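Local coordinates for phosphoenolpyruvate-protein phosphotransferase (Coxiella burnetii, PDB 3TRC) that probably transfers a phosphoryl group from phosphoenolpyruvate to a protein histidine as a whole enzyme, the piece here being its GAF domain, at residues 29-34 against 41-46; 45-50 against 56-61; 81-86 against 117-122. All coordinates share one frame; numbering follows the deposited sequence. Where two conformers were deposited one is given.

Contact 1: residues 29-34 against 41-46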
loop_
_atom_site.group_PDB
_atom_site.type_symbol
_atom_site.label_atom_id
_atom_site.label_comp_id
_atom_site.label_asym_id
_atom_site.label_seq_id
_atom_site.Cartn_x
_atom_site.Cartn_y
_atom_site.Cartn_z
ATOM N N LEU A 29 -10.648 5.893 -9.624
ATOM C CA LEU A 29 -9.538 6.752 -9.241
ATOM C C LEU A 29 -8.227 6.134 -9.706
ATOM O O LEU A 29 -7.365 6.807 -10.278
ATOM C CB LEU A 29 -9.553 6.910 -7.720
ATOM C CG LEU A 29 -8.452 7.576 -6.904
ATOM C CD1 LEU A 29 -8.974 7.770 -5.488
ATOM C CD2 LEU A 29 -7.178 6.751 -6.896
ATOM N N VAL A 30 -8.092 4.836 -9.467
ATOM C CA VAL A 30 -6.881 4.107 -9.816
ATOM C C VAL A 30 -6.567 4.117 -11.318
ATOM O O VAL A 30 -5.443 4.414 -11.710
ATOM C CB VAL A 30 -6.926 2.671 -9.254
ATOM C CG1 VAL A 30 -5.792 1.834 -9.820
ATOM C CG2 VAL A 30 -6.875 2.711 -7.726
ATOM N N VAL A 31 -7.548 3.816 -12.171
ATOM C CA VAL A 31 -7.253 3.761 -13.600
ATOM C C VAL A 31 -6.836 5.133 -14.146
ATOM O O VAL A 31 -5.968 5.233 -15.018
ATOM C CB VAL A 31 -8.418 3.145 -14.422
ATOM C CG1 VAL A 31 -8.719 1.741 -13.924
ATOM C CG2 VAL A 31 -9.668 4.018 -14.365
ATOM N N VAL A 32 -7.431 6.189 -13.603
ATOM C CA VAL A 32 -7.090 7.540 -14.031
ATOM C C VAL A 32 -5.690 7.906 -13.545
ATOM O O VAL A 32 -4.866 8.407 -14.313
ATOM C CB VAL A 32 -8.104 8.581 -13.509
ATOM C CG1 VAL A 32 -7.577 9.995 -13.732
ATOM C CG2 VAL A 32 -9.449 8.405 -14.199
ATOM N N ARG A 33 -5.429 7.645 -12.267
ATOM C CA ARG A 33 -4.157 8.013 -11.650
ATOM C C ARG A 33 -2.988 7.282 -12.287
ATOM O O ARG A 33 -1.935 7.872 -12.528
ATOM C CB ARG A 33 -4.184 7.747 -10.137
ATOM C CG ARG A 33 -5.067 8.696 -9.352
ATOM C CD ARG A 33 -4.637 10.143 -9.532
ATOM N NE ARG A 33 -5.395 11.044 -8.671
ATOM C CZ ARG A 33 -5.709 12.296 -8.990
ATOM N NH1 ARG A 33 -5.335 12.798 -10.157
ATOM N NH2 ARG A 33 -6.400 13.046 -8.141
ATOM N N LEU A 34 -3.159 5.987 -12.544
ATOM C CA LEU A 34 -2.105 5.210 -13.185
ATOM C C LEU A 34 -1.723 5.824 -14.520
ATOM O O LEU A 34 -0.544 6.014 -14.812
ATOM C CB LEU A 34 -2.520 3.747 -13.376
ATOM C CG LEU A 34 -2.327 2.846 -12.159
ATOM C CD1 LEU A 34 -2.583 1.386 -12.496
ATOM C CD2 LEU A 34 -0.937 3.020 -11.635
ATOM N N ASP A 41 -1.204 5.048 -21.432
ATOM C CA ASP A 41 -2.273 5.568 -22.286
ATOM C C ASP A 41 -3.647 4.966 -22.023
ATOM O O ASP A 41 -4.663 5.596 -22.312
ATOM C CB ASP A 41 -1.891 5.437 -23.755
ATOM C CG ASP A 41 -0.575 6.106 -24.057
ATOM O OD1 ASP A 41 -0.437 7.312 -23.750
ATOM O OD2 ASP A 41 0.335 5.420 -24.554
ATOM N N ALA A 42 -3.677 3.764 -21.457
ATOM C CA ALA A 42 -4.934 3.167 -21.035
ATOM C C ALA A 42 -4.730 2.296 -19.805
ATOM O O ALA A 42 -3.669 1.712 -19.608
ATOM C CB ALA A 42 -5.566 2.359 -22.176
ATOM N N CYS A 43 -5.740 2.248 -18.949
ATOM C CA CYS A 43 -5.703 1.367 -17.797
ATOM C C CYS A 43 -7.120 0.904 -17.536
ATOM O O CYS A 43 -8.047 1.710 -17.507
ATOM C CB CYS A 43 -5.129 2.079 -16.572
ATOM S SG CYS A 43 -4.986 1.024 -15.121
ATOM N N SER A 44 -7.278 -0.403 -17.372
ATOM C CA SER A 44 -8.587 -1.010 -17.165
ATOM C C SER A 44 -8.542 -1.984 -16.001
ATOM O O SER A 44 -7.513 -2.606 -15.740
ATOM C CB SER A 44 -9.042 -1.746 -18.434
ATOM O OG SER A 44 -9.098 -0.848 -19.537
ATOM N N LEU A 45 -9.667 -2.114 -15.310
ATOM C CA LEU A 45 -9.761 -3.023 -14.180
ATOM C C LEU A 45 -10.956 -3.936 -14.403
ATOM O O LEU A 45 -12.068 -3.466 -14.639
ATOM C CB LEU A 45 -9.902 -2.231 -12.876
ATOM C CG LEU A 45 -9.634 -2.998 -11.580
ATOM C CD1 LEU A 45 -9.225 -2.043 -10.468
ATOM C CD2 LEU A 45 -10.843 -3.824 -11.177
ATOM N N PHE A 46 -10.702 -5.241 -14.367
ATOM C CA PHE A 46 -11.735 -6.244 -14.568
ATOM C C PHE A 46 -11.963 -6.965 -13.260
ATOM O O PHE A 46 -11.020 -7.200 -12.501
ATOM C CB PHE A 46 -11.292 -7.275 -15.611
ATOM C CG PHE A 46 -11.185 -6.731 -17.008
ATOM C CD1 PHE A 46 -10.027 -6.113 -17.442
ATOM C CD2 PHE A 46 -12.245 -6.863 -17.897
ATOM C CE1 PHE A 46 -9.924 -5.622 -18.739
ATOM C CE2 PHE A 46 -12.156 -6.370 -19.187
ATOM C CZ PHE A 46 -10.999 -5.756 -19.614
#

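Contact 2: residues 45-50 against 56-61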
loop_
_atom_site.group_PDB
_atom_site.type_symbol
_atom_site.label_atom_id
_atom_site.label_comp_id
_atom_site.label_asym_id
_atom_site.label_seq_id
_atom_site.Cartn_x
_atom_site.Cartn_y
_atom_site.Cartn_z
ATOM N N LEU A 45 -9.667 -2.114 -15.310
ATOM C CA LEU A 45 -9.761 -3.023 -14.180
ATOM C C LEU A 45 -10.956 -3.936 -14.403
ATOM O O LEU A 45 -12.068 -3.466 -14.639
ATOM C CB LEU A 45 -9.902 -2.231 -12.876
ATOM C CG LEU A 45 -9.634 -2.998 -11.580
ATOM C CD1 LEU A 45 -9.225 -2.043 -10.468
ATOM C CD2 LEU A 45 -10.843 -3.824 -11.177
ATOM N N PHE A 46 -10.702 -5.241 -14.367
ATOM C CA PHE A 46 -11.735 -6.244 -14.568
ATOM C C PHE A 46 -11.963 -6.965 -13.260
ATOM O O PHE A 46 -11.020 -7.200 -12.501
ATOM C CB PHE A 46 -11.292 -7.275 -15.611
ATOM C CG PHE A 46 -11.185 -6.731 -17.008
ATOM C CD1 PHE A 46 -10.027 -6.113 -17.442
ATOM C CD2 PHE A 46 -12.245 -6.863 -17.897
ATOM C CE1 PHE A 46 -9.924 -5.622 -18.739
ATOM C CE2 PHE A 46 -12.156 -6.370 -19.187
ATOM C CZ PHE A 46 -10.999 -5.756 -19.614
ATOM N N ILE A 47 -13.209 -7.333 -12.998
ATOM C CA ILE A 47 -13.512 -8.140 -11.825
ATOM C C ILE A 47 -14.098 -9.480 -12.262
ATOM O O ILE A 47 -14.878 -9.545 -13.214
ATOM C CB ILE A 47 -14.464 -7.398 -10.866
ATOM C CG1 ILE A 47 -13.768 -6.150 -10.312
ATOM C CG2 ILE A 47 -14.883 -8.301 -9.718
ATOM C CD1 ILE A 47 -14.512 -5.497 -9.161
ATOM N N CYS A 48 -13.698 -10.551 -11.579
ATOM C CA CYS A 48 -14.207 -11.882 -11.899
ATOM C C CYS A 48 -15.690 -12.025 -11.595
ATOM O O CYS A 48 -16.158 -11.631 -10.523
ATOM C CB CYS A 48 -13.448 -12.945 -11.111
ATOM S SG CYS A 48 -11.720 -13.062 -11.527
ATOM N N ASP A 49 -16.415 -12.601 -12.549
ATOM C CA ASP A 49 -17.811 -12.993 -12.367
ATOM C C ASP A 49 -17.811 -14.512 -12.421
ATOM O O ASP A 49 -17.962 -15.104 -13.487
ATOM C CB ASP A 49 -18.674 -12.410 -13.496
ATOM C CG ASP A 49 -20.156 -12.704 -13.324
ATOM O OD1 ASP A 49 -20.519 -13.472 -12.408
ATOM O OD2 ASP A 49 -20.959 -12.167 -14.115
ATOM N N ASP A 50 -17.606 -15.144 -11.268
ATOM C CA ASP A 50 -17.377 -16.581 -11.227
ATOM C C ASP A 50 -18.560 -17.407 -11.724
ATOM O O ASP A 50 -18.362 -18.456 -12.325
ATOM C CB ASP A 50 -16.931 -17.026 -9.828
ATOM C CG ASP A 50 -15.547 -16.502 -9.465
ATOM O OD1 ASP A 50 -14.705 -16.365 -10.372
ATOM O OD2 ASP A 50 -15.296 -16.233 -8.274
ATOM N N VAL A 56 -15.395 -9.070 -15.988
ATOM C CA VAL A 56 -16.244 -7.936 -16.350
ATOM C C VAL A 56 -15.489 -6.629 -16.171
ATOM O O VAL A 56 -14.906 -6.383 -15.123
ATOM C CB VAL A 56 -17.504 -7.888 -15.470
ATOM C CG1 VAL A 56 -18.426 -6.760 -15.934
ATOM C CG2 VAL A 56 -18.223 -9.221 -15.516
ATOM N N LEU A 57 -15.482 -5.789 -17.198
ATOM C CA LEU A 57 -14.813 -4.498 -17.078
ATOM C C LEU A 57 -15.540 -3.648 -16.043
ATOM O O LEU A 57 -16.755 -3.449 -16.136
ATOM C CB LEU A 57 -14.797 -3.781 -18.426
ATOM C CG LEU A 57 -14.114 -2.417 -18.409
ATOM C CD1 LEU A 57 -12.614 -2.580 -18.172
ATOM C CD2 LEU A 57 -14.377 -1.689 -19.727
HETATM N N MSE A 58 -14.808 -3.144 -15.054
HETATM C CA MSE A 58 -15.439 -2.371 -13.979
HETATM C C MSE A 58 -14.935 -0.928 -13.861
HETATM O O MSE A 58 -15.541 -0.103 -13.174
HETATM C CB MSE A 58 -15.335 -3.122 -12.644
HETATM C CG MSE A 58 -16.203 -4.390 -12.582
HETATM SE SE MSE A 58 -18.113 -4.067 -12.862
HETATM C CE MSE A 58 -18.484 -3.177 -11.172
ATOM N N ALA A 59 -13.843 -0.623 -14.554
ATOM C CA ALA A 59 -13.318 0.736 -14.616
ATOM C C ALA A 59 -12.327 0.833 -15.760
ATOM O O ALA A 59 -11.595 -0.115 -16.034
ATOM C CB ALA A 59 -12.638 1.107 -13.302
ATOM N N THR A 60 -12.306 1.975 -16.436
ATOM C CA THR A 60 -11.329 2.173 -17.491
ATOM C C THR A 60 -11.007 3.643 -17.684
ATOM O O THR A 60 -11.845 4.525 -17.473
ATOM C CB THR A 60 -11.783 1.565 -18.845
ATOM O OG1 THR A 60 -10.683 1.574 -19.765
ATOM C CG2 THR A 60 -12.946 2.363 -19.446
ATOM N N GLN A 61 -9.758 3.888 -18.051
ATOM C CA GLN A 61 -9.345 5.170 -18.584
ATOM C C GLN A 61 -8.693 4.865 -19.924
ATOM O O GLN A 61 -7.743 4.085 -19.999
ATOM C CB GLN A 61 -8.362 5.847 -17.633
ATOM C CG GLN A 61 -7.665 7.062 -18.211
ATOM C CD GLN A 61 -8.622 8.184 -18.553
ATOM O OE1 GLN A 61 -9.691 8.318 -17.953
ATOM N NE2 GLN A 61 -8.245 8.995 -19.535
#

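Contact 3: residues 81-86 against 117-122. With NA (sodium ion), chain C.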
loop_
_atom_site.group_PDB
_atom_site.type_symbol
_atom_site.label_atom_id
_atom_site.label_comp_id
_atom_site.label_asym_id
_atom_site.label_seq_id
_atom_site.Cartn_x
_atom_site.Cartn_y
_atom_site.Cartn_z
ATOM N N GLY A 81 -6.969 -13.428 -20.192
ATOM C CA GLY A 81 -7.226 -14.745 -19.638
ATOM C C GLY A 81 -5.945 -15.427 -19.193
ATOM O O GLY A 81 -5.903 -16.088 -18.158
ATOM N N LEU A 82 -4.881 -15.261 -19.970
ATOM C CA LEU A 82 -3.614 -15.895 -19.624
ATOM C C LEU A 82 -3.044 -15.321 -18.324
ATOM O O LEU A 82 -2.531 -16.064 -17.488
ATOM C CB LEU A 82 -2.622 -15.774 -20.780
ATOM C CG LEU A 82 -1.320 -16.562 -20.656
ATOM C CD1 LEU A 82 -1.597 -18.048 -20.413
ATOM C CD2 LEU A 82 -0.462 -16.354 -21.899
ATOM N N VAL A 83 -3.150 -14.005 -18.144
ATOM C CA VAL A 83 -2.744 -13.390 -16.884
ATOM C C VAL A 83 -3.505 -14.026 -15.716
ATOM O O VAL A 83 -2.923 -14.370 -14.689
ATOM C CB VAL A 83 -3.030 -11.875 -16.864
ATOM C CG1 VAL A 83 -2.713 -11.293 -15.491
ATOM C CG2 VAL A 83 -2.253 -11.157 -17.969
ATOM N N GLY A 84 -4.815 -14.187 -15.881
ATOM C CA GLY A 84 -5.628 -14.759 -14.820
ATOM C C GLY A 84 -5.268 -16.191 -14.454
ATOM O O GLY A 84 -5.320 -16.573 -13.289
ATOM N N GLU A 85 -4.910 -16.993 -15.449
ATOM C CA GLU A 85 -4.592 -18.394 -15.199
ATOM C C GLU A 85 -3.175 -18.584 -14.677
ATOM O O GLU A 85 -2.918 -19.476 -13.875
ATOM C CB GLU A 85 -4.810 -19.227 -16.458
ATOM C CG GLU A 85 -6.254 -19.260 -16.904
ATOM C CD GLU A 85 -7.190 -19.799 -15.839
ATOM O OE1 GLU A 85 -6.823 -20.762 -15.134
ATOM O OE2 GLU A 85 -8.312 -19.273 -15.710
ATOM N N ARG A 86 -2.254 -17.750 -15.136
ATOM C CA ARG A 86 -0.890 -17.825 -14.634
ATOM C C ARG A 86 -0.792 -17.302 -13.205
ATOM O O ARG A 86 0.093 -17.703 -12.444
ATOM C CB ARG A 86 0.059 -17.036 -15.529
ATOM C CG ARG A 86 0.349 -17.702 -16.858
ATOM C CD ARG A 86 1.549 -17.045 -17.508
ATOM N NE ARG A 86 1.745 -17.497 -18.880
ATOM C CZ ARG A 86 2.561 -16.903 -19.741
ATOM N NH1 ARG A 86 3.249 -15.831 -19.367
ATOM N NH2 ARG A 86 2.683 -17.373 -20.974
ATOM N N GLY A 117 -0.225 -6.794 -17.712
ATOM C CA GLY A 117 -1.404 -7.402 -17.122
ATOM C C GLY A 117 -1.047 -7.998 -15.782
ATOM O O GLY A 117 -0.093 -8.765 -15.672
ATOM N N ILE A 118 -1.813 -7.636 -14.758
ATOM C CA ILE A 118 -1.499 -8.002 -13.385
ATOM C C ILE A 118 -2.687 -8.667 -12.699
ATOM O O ILE A 118 -3.785 -8.111 -12.654
ATOM C CB ILE A 118 -1.069 -6.750 -12.594
ATOM C CG1 ILE A 118 0.215 -6.182 -13.195
ATOM C CG2 ILE A 118 -0.892 -7.063 -11.118
ATOM C CD1 ILE A 118 0.801 -5.078 -12.398
ATOM N N PRO A 119 -2.473 -9.866 -12.155
ATOM C CA PRO A 119 -3.578 -10.542 -11.478
ATOM C C PRO A 119 -3.866 -9.875 -10.144
ATOM O O PRO A 119 -2.947 -9.476 -9.422
ATOM C CB PRO A 119 -3.044 -11.964 -11.276
ATOM C CG PRO A 119 -1.568 -11.790 -11.197
ATOM C CD PRO A 119 -1.227 -10.650 -12.109
ATOM N N ILE A 120 -5.149 -9.726 -9.839
ATOM C CA ILE A 120 -5.563 -9.165 -8.560
ATOM C C ILE A 120 -5.991 -10.326 -7.688
ATOM O O ILE A 120 -7.032 -10.936 -7.923
ATOM C CB ILE A 120 -6.715 -8.161 -8.728
ATOM C CG1 ILE A 120 -6.279 -7.008 -9.648
ATOM C CG2 ILE A 120 -7.163 -7.638 -7.367
ATOM C CD1 ILE A 120 -7.382 -6.004 -9.974
ATOM N N ILE A 121 -5.162 -10.645 -6.697
ATOM C CA ILE A 121 -5.314 -11.867 -5.925
ATOM C C ILE A 121 -5.395 -11.558 -4.438
ATOM O O ILE A 121 -4.549 -10.850 -3.890
ATOM C CB ILE A 121 -4.121 -12.824 -6.166
ATOM C CG1 ILE A 121 -3.965 -13.117 -7.660
ATOM C CG2 ILE A 121 -4.289 -14.114 -5.362
ATOM C CD1 ILE A 121 -2.667 -13.811 -8.025
ATOM N N GLU A 122 -6.429 -12.085 -3.797
ATOM C CA GLU A 122 -6.599 -11.936 -2.362
ATOM C C GLU A 122 -6.361 -13.283 -1.711
ATOM O O GLU A 122 -7.152 -14.208 -1.882
ATOM C CB GLU A 122 -8.005 -11.436 -2.040
ATOM C CG GLU A 122 -8.357 -11.477 -0.562
ATOM C CD GLU A 122 -7.626 -10.423 0.247
ATOM O OE1 GLU A 122 -6.963 -9.554 -0.360
ATOM O OE2 GLU A 122 -7.718 -10.467 1.491
HETATM NA NA NA C . -8.453 -16.677 -16.916
#

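Contact 1: residues 29-34 against 41-46
V31 packs broadside onto the backbone of C43, its CB lying 3.4 Å from C43 O. From there its CG1 spreads over the same carbonyl and on along the strand toward L45, ending 4.3 Å from the CB of L45. That branch lies anti to V31's own carbonyl carbon (chi1 -58°), which lays it alongside the strand. The fit is reciprocal: C43 leans back into the helix, with C43 CB 3.6 Å from V31 O. In the conformer described, the sulfur rests between V31 and L34, and C43 SG is 3.6 Å from L34 CD1. Both C43 and L34 have a second deposited conformer, so this last touch is less certain than the V31 packing. C43 also pairs with C35 in a disulfide seen for this protein, a covalent tie between strand and helix at the same place.

The tight side is buried, with aliphatic side chains and the cysteine sulfur packed against peptide groups. The packing continues through V30 and L45 onto L155, and through L34 onto F147, both of helix 142-164. On the far side of the helix the character changes. V32 starts out away from the strand and is partly exposed, while the guanidinium group of R33 forms salt bridges with E16 and E36.

The short helix and strand axes run nearly antiparallel, at 158° and 7.5 Å. A helix laid in this way against a central antiparallel sheet, with helix 142-164 beside it on the same face, is the helical layer of the GAF fold.

Contact 2: residues 45-50 against 56-61
The side chain of F46 leaves the strand with CG anti to its carbonyl carbon (chi1 -68°), while L57 keeps CG anti to its nitrogen and then turns at chi2 (68°); together these torsions carry the CD1 methyl of L57 over the phenyl ring. The result is a CH-pi contact, with L57 CD1 4.0 Å from the centroid of the F46 ring and 16° off its normal. F46 CD2 lies 3.5 Å from L57 N. On the other face of the sheet, I47 CG1 packs 3.8 Å from M58 CG, where the bent selenomethionine chain crosses it.

The backbones form an antiparallel hairpin. I47 and V56 are a hydrogen-bonded pair, closed by I47 N to V56 O and V56 N to I47 O, each 2.9 Å. A classic beta bulge follows, in which M58 and A59 both face L45. L45 O accepts from M58 N at 2.8 Å and only weakly from A59 N at 3.4 Å, while L45 N gives to A59 O at 2.9 Å.

At the turn end D49 OD2 forms a salt bridge with R72. F46, C48 and L57 make backbone bonds to neighbours outside the hairpin. At the bulge L45 O serves two donors, the bond from M58 N much the stronger, so the pairing continues through the register shift.

Contact 3: residues 81-86 against 117-122
G81 O is held from two sides of its chemistry: it binds the sodium ion at 2.9 Å and accepts the helix hydrogen bond from E85 N, with G81 O 3.0 Å from that nitrogen. Elsewhere on the same helix V83 meets the strand. V83 CG1 and CG2 lie against G117 O, at 3.6 Å and 4.0 Å from that oxygen. The CG1 branch lies anti to V83's backbone nitrogen (chi1 175°), which directs it along the strand, where it meets the next-but-one residue: V83 CG1 is 3.7 Å from P119 CD. Because G117 has no side chain, the valine fits close against the strand, V83 CG2 being 3.9 Å from G117 CA.

The axes of 81-86 and 117-122 cross here at 46°, 7.5 Å apart. This is one side of the GAF sheet: I118 and I120, alternating with P119, turn to the other side and pack on helix 142-164. V83 also touches I90 and I129 of other strands, so it is buried between helix 78-86 and the sheet.

The sodium sits on the flank of the helix away from the strand. E85 OE2 also lies 2.9 Å from the sodium, long for this ion, and Y55 OH is a further ligand. E85 reaches it by a chain bent at chi2 (-58°).

All three contacts lie in one GAF domain and meet the same antiparallel sheet. Contacts 1 and 2 share L45 and F46 of strand 42-49, their centres about 11 Å apart. S44 and T60 join them by a probable hydrogen bond. Contact 3 comes later in the chain, its centre about 12 Å from that of contact 2 and 16 Å from that of contact 1, and involves strand 114-122, which is separated from strand 42-49 by strand 125-134. L45 CG touches I120 CD1 at 4.1 Å, bridging that strand. Contact 1 thus packs one sheet face, contact 2 pairs strands within the sheet, and contact 3 packs the opposite face, beside the sodium site.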